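Local coordinates for pesticidal crystal protein CRY4AA (Bacillus thuringiensis, PDB 2C9K), which promotes colloid-osmotic lysis of insect midgut epithelial cells after binding to them, acting as a mosquito-larvicidal, pore-forming toxin, at residues I466-T471 against Q511-Q516; L207-P212 against N223-Y228. All coordinates share one frame; numbering follows the deposited sequence.

Interaction 1. Residues I466-T471 against Q511-Q516; sequences IYTHLT and QHSNFQ
The side chain of H512 crosses those of I466 and T468 at about a right angle, and its imidazole also comes near I466 O, next to a single beta bridge between I466 and H512. From CB the ring is carried away from the backbone N, with CG anti to it (chi1 -164°), and H512 CD2 comes to 3.5 Å from I466 O and 3.9 Å from I466 CB, which sits at the ring edge in its plane. H512 CE1 lies 4.0 Å from T468 CG2. At the tip, H512 NE2 is 3.6 Å from T468 CG2 and forms a hydrogen bond with Y519 OH, while ND1 is bonded to A580 O; both ring nitrogens therefore have partners. In the backbone, I466 N donates to Q511 O at 3.2 Å. I466 O accepts from S513 OG and, weakly, from S513 N. F515 CB adds a flank to T468 CG2. The contact belongs to the C-terminal beta domain, where it joins two loops: one leads into strand 471-475, the other links strand 505-511 to strand 517-527. I466 also packs on F607 of strand 600-609, and Y519 of strand 517-527 lies against both I466 and T468.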
loop_
_atom_site.group_PDB
_atom_site.type_symbol
_atom_site.label_atom_id
_atom_site.label_comp_id
_atom_site.label_asym_id
_atom_site.label_seq_id
_atom_site.Cartn_x
_atom_site.Cartn_y
_atom_site.Cartn_z
ATOM N N ILE A 466 -16.495 -11.582 2.428
ATOM C CA ILE A 466 -17.417 -10.814 1.623
ATOM C C ILE A 466 -18.457 -10.325 2.609
ATOM O O ILE A 466 -19.117 -11.127 3.267
ATOM C CB ILE A 466 -18.050 -11.712 0.536
ATOM C CG1 ILE A 466 -16.942 -12.164 -0.431
ATOM C CG2 ILE A 466 -19.161 -10.967 -0.192
ATOM C CD1 ILE A 466 -17.362 -13.102 -1.528
ATOM N N TYR A 467 -18.575 -9.011 2.743
ATOM C CA TYR A 467 -19.535 -8.445 3.666
ATOM C C TYR A 467 -20.889 -8.266 3.002
ATOM O O TYR A 467 -21.008 -8.306 1.781
ATOM C CB TYR A 467 -19.018 -7.115 4.213
ATOM C CG TYR A 467 -17.683 -7.244 4.919
ATOM C CD1 TYR A 467 -16.486 -6.997 4.246
ATOM C CD2 TYR A 467 -17.620 -7.652 6.255
ATOM C CE1 TYR A 467 -15.263 -7.153 4.884
ATOM C CE2 TYR A 467 -16.406 -7.817 6.904
ATOM C CZ TYR A 467 -15.228 -7.565 6.219
ATOM O OH TYR A 467 -14.019 -7.735 6.866
ATOM N N THR A 468 -21.911 -8.062 3.822
ATOM C CA THR A 468 -23.281 -7.914 3.338
ATOM C C THR A 468 -23.874 -6.519 3.450
ATOM O O THR A 468 -24.922 -6.253 2.873
ATOM C CB THR A 468 -24.223 -8.844 4.112
ATOM O OG1 THR A 468 -24.241 -8.447 5.489
ATOM C CG2 THR A 468 -23.756 -10.283 4.019
ATOM N N HIS A 469 -23.219 -5.638 4.201
ATOM C CA HIS A 469 -23.726 -4.287 4.422
ATOM C C HIS A 469 -22.972 -3.190 3.694
ATOM O O HIS A 469 -23.072 -2.016 4.062
ATOM C CB HIS A 469 -23.731 -3.971 5.918
ATOM C CG HIS A 469 -22.362 -3.813 6.505
ATOM N ND1 HIS A 469 -21.427 -4.824 6.500
ATOM C CD2 HIS A 469 -21.762 -2.751 7.091
ATOM C CE1 HIS A 469 -20.309 -4.393 7.054
ATOM N NE2 HIS A 469 -20.486 -3.138 7.421
ATOM N N LEU A 470 -22.207 -3.560 2.678
ATOM C CA LEU A 470 -21.461 -2.582 1.904
ATOM C C LEU A 470 -20.703 -3.281 0.778
ATOM O O LEU A 470 -20.653 -4.504 0.719
ATOM C CB LEU A 470 -20.500 -1.808 2.812
ATOM C CG LEU A 470 -19.110 -2.376 3.113
ATOM C CD1 LEU A 470 -18.387 -1.426 4.043
ATOM C CD2 LEU A 470 -19.212 -3.756 3.728
ATOM N N THR A 471 -20.124 -2.504 -0.126
ATOM C CA THR A 471 -19.389 -3.078 -1.239
ATOM C C THR A 471 -18.055 -3.619 -0.775
ATOM O O THR A 471 -17.277 -2.919 -0.125
ATOM C CB THR A 471 -19.145 -2.036 -2.345
ATOM O OG1 THR A 471 -20.397 -1.689 -2.953
ATOM C CG2 THR A 471 -18.202 -2.586 -3.407
ATOM N N GLN A 511 -14.641 -16.305 1.739
ATOM C CA GLN A 511 -15.420 -16.829 2.846
ATOM C C GLN A 511 -16.507 -15.794 3.103
ATOM O O GLN A 511 -16.208 -14.632 3.373
ATOM C CB GLN A 511 -14.534 -16.990 4.077
ATOM C CG GLN A 511 -15.188 -17.755 5.221
ATOM C CD GLN A 511 -14.251 -17.959 6.409
ATOM O OE1 GLN A 511 -13.159 -18.519 6.268
ATOM N NE2 GLN A 511 -14.678 -17.510 7.583
ATOM N N HIS A 512 -17.767 -16.206 3.001
ATOM C CA HIS A 512 -18.864 -15.275 3.209
ATOM C C HIS A 512 -19.038 -14.950 4.689
ATOM O O HIS A 512 -18.532 -15.669 5.555
ATOM C CB HIS A 512 -20.169 -15.853 2.657
ATOM C CG HIS A 512 -21.246 -14.831 2.474
ATOM N ND1 HIS A 512 -22.558 -15.053 2.835
ATOM C CD2 HIS A 512 -21.205 -13.573 1.976
ATOM C CE1 HIS A 512 -23.277 -13.978 2.569
ATOM N NE2 HIS A 512 -22.478 -13.065 2.047
ATOM N N SER A 513 -19.748 -13.858 4.971
ATOM C CA SER A 513 -20.020 -13.447 6.346
ATOM C C SER A 513 -21.011 -14.415 6.978
ATOM O O SER A 513 -21.499 -15.337 6.319
ATOM C CB SER A 513 -20.608 -12.046 6.373
ATOM O OG SER A 513 -19.732 -11.141 5.740
ATOM N N ASN A 514 -21.315 -14.209 8.255
ATOM C CA ASN A 514 -22.245 -15.092 8.945
ATOM C C ASN A 514 -23.690 -14.663 8.723
ATOM O O ASN A 514 -24.496 -14.629 9.652
ATOM C CB ASN A 514 -21.913 -15.131 10.435
ATOM C CG ASN A 514 -22.790 -16.087 11.199
ATOM O OD1 ASN A 514 -23.084 -17.184 10.734
ATOM N ND2 ASN A 514 -23.205 -15.678 12.391
ATOM N N PHE A 515 -24.005 -14.326 7.474
ATOM C CA PHE A 515 -25.356 -13.914 7.105
ATOM C C PHE A 515 -25.739 -14.444 5.729
ATOM O O PHE A 515 -24.995 -15.195 5.107
ATOM C CB PHE A 515 -25.483 -12.383 7.112
ATOM C CG PHE A 515 -25.094 -11.755 8.407
ATOM C CD1 PHE A 515 -23.759 -11.511 8.701
ATOM C CD2 PHE A 515 -26.055 -11.431 9.350
ATOM C CE1 PHE A 515 -23.385 -10.953 9.922
ATOM C CE2 PHE A 515 -25.693 -10.874 10.578
ATOM C CZ PHE A 515 -24.357 -10.635 10.864
ATOM N N GLN A 516 -26.918 -14.047 5.269
ATOM C CA GLN A 516 -27.405 -14.454 3.966
ATOM C C GLN A 516 -27.521 -13.217 3.089
ATOM O O GLN A 516 -28.016 -12.193 3.536
ATOM C CB GLN A 516 -28.765 -15.114 4.107
ATOM C CG GLN A 516 -29.421 -15.423 2.795
ATOM C CD GLN A 516 -30.138 -16.734 2.841
ATOM O OE1 GLN A 516 -29.510 -17.790 2.993
ATOM N NE2 GLN A 516 -31.464 -16.692 2.723
#

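Interaction 2. Residues L207-P212 against N223-Y228; sequences LIKTTP and NTYNTY
I208, in the last turn of helix 183-208, packs both its methyls, CD1 and CG2, against T224, Y225 and Y228 at the start of helix 222-240. These are two consecutive helices of the helical bundle that forms the N-terminal domain, the part of three-domain Cry toxins associated with pore formation. CG1 of I208 is anti to the carbonyl carbon (chi1 -61°), and the extended second torsion (chi2 -179°) carries I208 CD1 to 3.5 Å from Y228 CB and 3.7 Å from T224 CG2. On the other branch, I208 CG2 stands 3.7 Å from Y225 N and 4.0 Å from Y225 CB, and meets the Y225 ring at its edge, near the ring plane. T224 CG2 is touched by both branches, so the isoleucine straddles this methyl. Beside it, the K209 chain crosses the Y225 ring obliquely, with K209 CB 4.0 Å and K209 CD 4.1 Å from Y225 CE1. No hydrogen bond crosses between the segments, and the contact is essentially apolar.

In the next shell, I57 of helix 46-58 touches I208, T224 and Y228 together, joining a third helix to the cluster. L205, one turn earlier on helix 183-208, packs against Y225 and Y228, and F279 meets the Y225 ring edge-to-face. Beyond this packing the chain makes a type I turn from I208 to T211. L207 O is central to that turn: T210 N donates to it at 3.0 Å, and T211 OG1 approaches the opposite face of the carbonyl plane, 46° out of it, to bond to L207 O at 3.0 Å.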
loop_
_atom_site.group_PDB
_atom_site.type_symbol
_atom_site.label_atom_id
_atom_site.label_comp_id
_atom_site.label_asym_id
_atom_site.label_seq_id
_atom_site.Cartn_x
_atom_site.Cartn_y
_atom_site.Cartn_z
ATOM N N LEU A 207 14.440 10.426 -10.687
ATOM C CA LEU A 207 15.487 11.350 -10.284
ATOM C C LEU A 207 16.587 10.521 -9.624
ATOM O O LEU A 207 17.747 10.551 -10.035
ATOM C CB LEU A 207 14.941 12.373 -9.285
ATOM C CG LEU A 207 15.973 13.304 -8.646
ATOM C CD1 LEU A 207 16.664 14.117 -9.730
ATOM C CD2 LEU A 207 15.295 14.210 -7.628
ATOM N N ILE A 208 16.211 9.764 -8.602
ATOM C CA ILE A 208 17.170 8.934 -7.892
ATOM C C ILE A 208 17.884 7.960 -8.817
ATOM O O ILE A 208 19.106 7.878 -8.814
ATOM C CB ILE A 208 16.484 8.131 -6.762
ATOM C CG1 ILE A 208 15.866 9.097 -5.745
ATOM C CG2 ILE A 208 17.490 7.210 -6.097
ATOM C CD1 ILE A 208 15.179 8.427 -4.590
ATOM N N LYS A 209 17.115 7.230 -9.616
ATOM C CA LYS A 209 17.672 6.233 -10.524
ATOM C C LYS A 209 18.510 6.846 -11.628
ATOM O O LYS A 209 19.094 6.137 -12.446
ATOM C CB LYS A 209 16.538 5.411 -11.135
ATOM C CG LYS A 209 16.976 4.131 -11.819
ATOM C CD LYS A 209 15.758 3.359 -12.306
ATOM C CE LYS A 209 16.132 2.029 -12.932
ATOM N NZ LYS A 209 14.917 1.282 -13.372
ATOM N N THR A 210 18.582 8.169 -11.635
ATOM C CA THR A 210 19.331 8.894 -12.652
ATOM C C THR A 210 20.538 9.629 -12.081
ATOM O O THR A 210 21.464 9.965 -12.808
ATOM C CB THR A 210 18.388 9.895 -13.369
ATOM O OG1 THR A 210 17.888 9.299 -14.577
ATOM C CG2 THR A 210 19.091 11.209 -13.663
ATOM N N THR A 211 20.536 9.855 -10.775
ATOM C CA THR A 211 21.613 10.578 -10.105
ATOM C C THR A 211 22.750 9.735 -9.527
ATOM O O THR A 211 22.547 8.980 -8.582
ATOM C CB THR A 211 21.040 11.415 -8.961
ATOM O OG1 THR A 211 20.110 12.368 -9.493
ATOM C CG2 THR A 211 22.151 12.123 -8.205
ATOM N N PRO A 212 23.968 9.868 -10.078
ATOM C CA PRO A 212 25.101 9.095 -9.562
ATOM C C PRO A 212 25.295 9.510 -8.110
ATOM O O PRO A 212 25.072 10.668 -7.760
ATOM C CB PRO A 212 26.266 9.556 -10.430
ATOM C CG PRO A 212 25.618 9.950 -11.701
ATOM C CD PRO A 212 24.383 10.681 -11.232
ATOM N N ASN A 223 19.532 1.710 -2.402
ATOM C CA ASN A 223 18.920 1.857 -1.080
ATOM C C ASN A 223 18.136 3.159 -0.998
ATOM O O ASN A 223 17.099 3.245 -0.339
ATOM C CB ASN A 223 19.980 1.833 0.028
ATOM C CG ASN A 223 19.371 1.613 1.405
ATOM O OD1 ASN A 223 20.040 1.755 2.423
ATOM N ND2 ASN A 223 18.091 1.255 1.439
ATOM N N THR A 224 18.646 4.180 -1.672
ATOM C CA THR A 224 17.985 5.478 -1.679
ATOM C C THR A 224 16.688 5.342 -2.468
ATOM O O THR A 224 15.657 5.877 -2.100
ATOM C CB THR A 224 18.901 6.536 -2.328
ATOM O OG1 THR A 224 20.072 6.704 -1.515
ATOM C CG2 THR A 224 18.170 7.859 -2.478
ATOM N N TYR A 225 16.769 4.596 -3.557
ATOM C CA TYR A 225 15.640 4.351 -4.425
ATOM C C TYR A 225 14.586 3.616 -3.609
ATOM O O TYR A 225 13.408 3.963 -3.619
ATOM C CB TYR A 225 16.099 3.485 -5.607
ATOM C CG TYR A 225 15.023 3.176 -6.617
ATOM C CD1 TYR A 225 14.854 3.962 -7.755
ATOM C CD2 TYR A 225 14.149 2.117 -6.417
ATOM C CE1 TYR A 225 13.840 3.697 -8.667
ATOM C CE2 TYR A 225 13.136 1.848 -7.316
ATOM C CZ TYR A 225 12.987 2.637 -8.438
ATOM O OH TYR A 225 11.988 2.340 -9.329
ATOM N N ASN A 226 15.024 2.598 -2.884
ATOM C CA ASN A 226 14.109 1.803 -2.087
ATOM C C ASN A 226 13.478 2.579 -0.923
ATOM O O ASN A 226 12.293 2.409 -0.633
ATOM C CB ASN A 226 14.837 0.564 -1.567
ATOM C CG ASN A 226 13.921 -0.372 -0.822
ATOM O OD1 ASN A 226 13.044 -1.006 -1.414
ATOM N ND2 ASN A 226 14.110 -0.463 0.493
ATOM N N THR A 227 14.256 3.428 -0.260
ATOM C CA THR A 227 13.730 4.192 0.862
ATOM C C THR A 227 12.631 5.136 0.386
ATOM O O THR A 227 11.549 5.208 0.971
ATOM C CB THR A 227 14.843 5.011 1.555
ATOM O OG1 THR A 227 15.854 4.123 2.036
ATOM C CG2 THR A 227 14.284 5.793 2.728
ATOM N N TYR A 228 12.919 5.859 -0.686
ATOM C CA TYR A 228 11.962 6.799 -1.241
ATOM C C TYR A 228 10.638 6.107 -1.591
ATOM O O TYR A 228 9.561 6.695 -1.450
ATOM C CB TYR A 228 12.550 7.448 -2.484
ATOM C CG TYR A 228 11.582 8.345 -3.190
ATOM C CD1 TYR A 228 11.227 9.586 -2.663
ATOM C CD2 TYR A 228 11.009 7.954 -4.394
ATOM C CE1 TYR A 228 10.333 10.410 -3.321
ATOM C CE2 TYR A 228 10.113 8.771 -5.060
ATOM C CZ TYR A 228 9.779 9.996 -4.525
ATOM O OH TYR A 228 8.903 10.800 -5.223
#

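From the N terminus, interaction 2 comes first: it closes the short loop between helices 183-208 and 222-240, leaving ten residues between its segments, and so ties neighbouring helices of the N-terminal domain together. The chain then passes through the antiparallel sheets of the middle domain before it reaches interaction 1. There residues 466-471 meet 511-516 across 39 intervening residues, 18 of them in strands, which closes a larger loop in the C-terminal beta domain. The two loops follow each other in series, neither nested nor crossed. The centres of interaction 1 and interaction 2 are about 43 Å apart, on opposite sides of the chain's centre. Interactions 1 and 2 do not touch, their nearest atoms being about 29 Å apart.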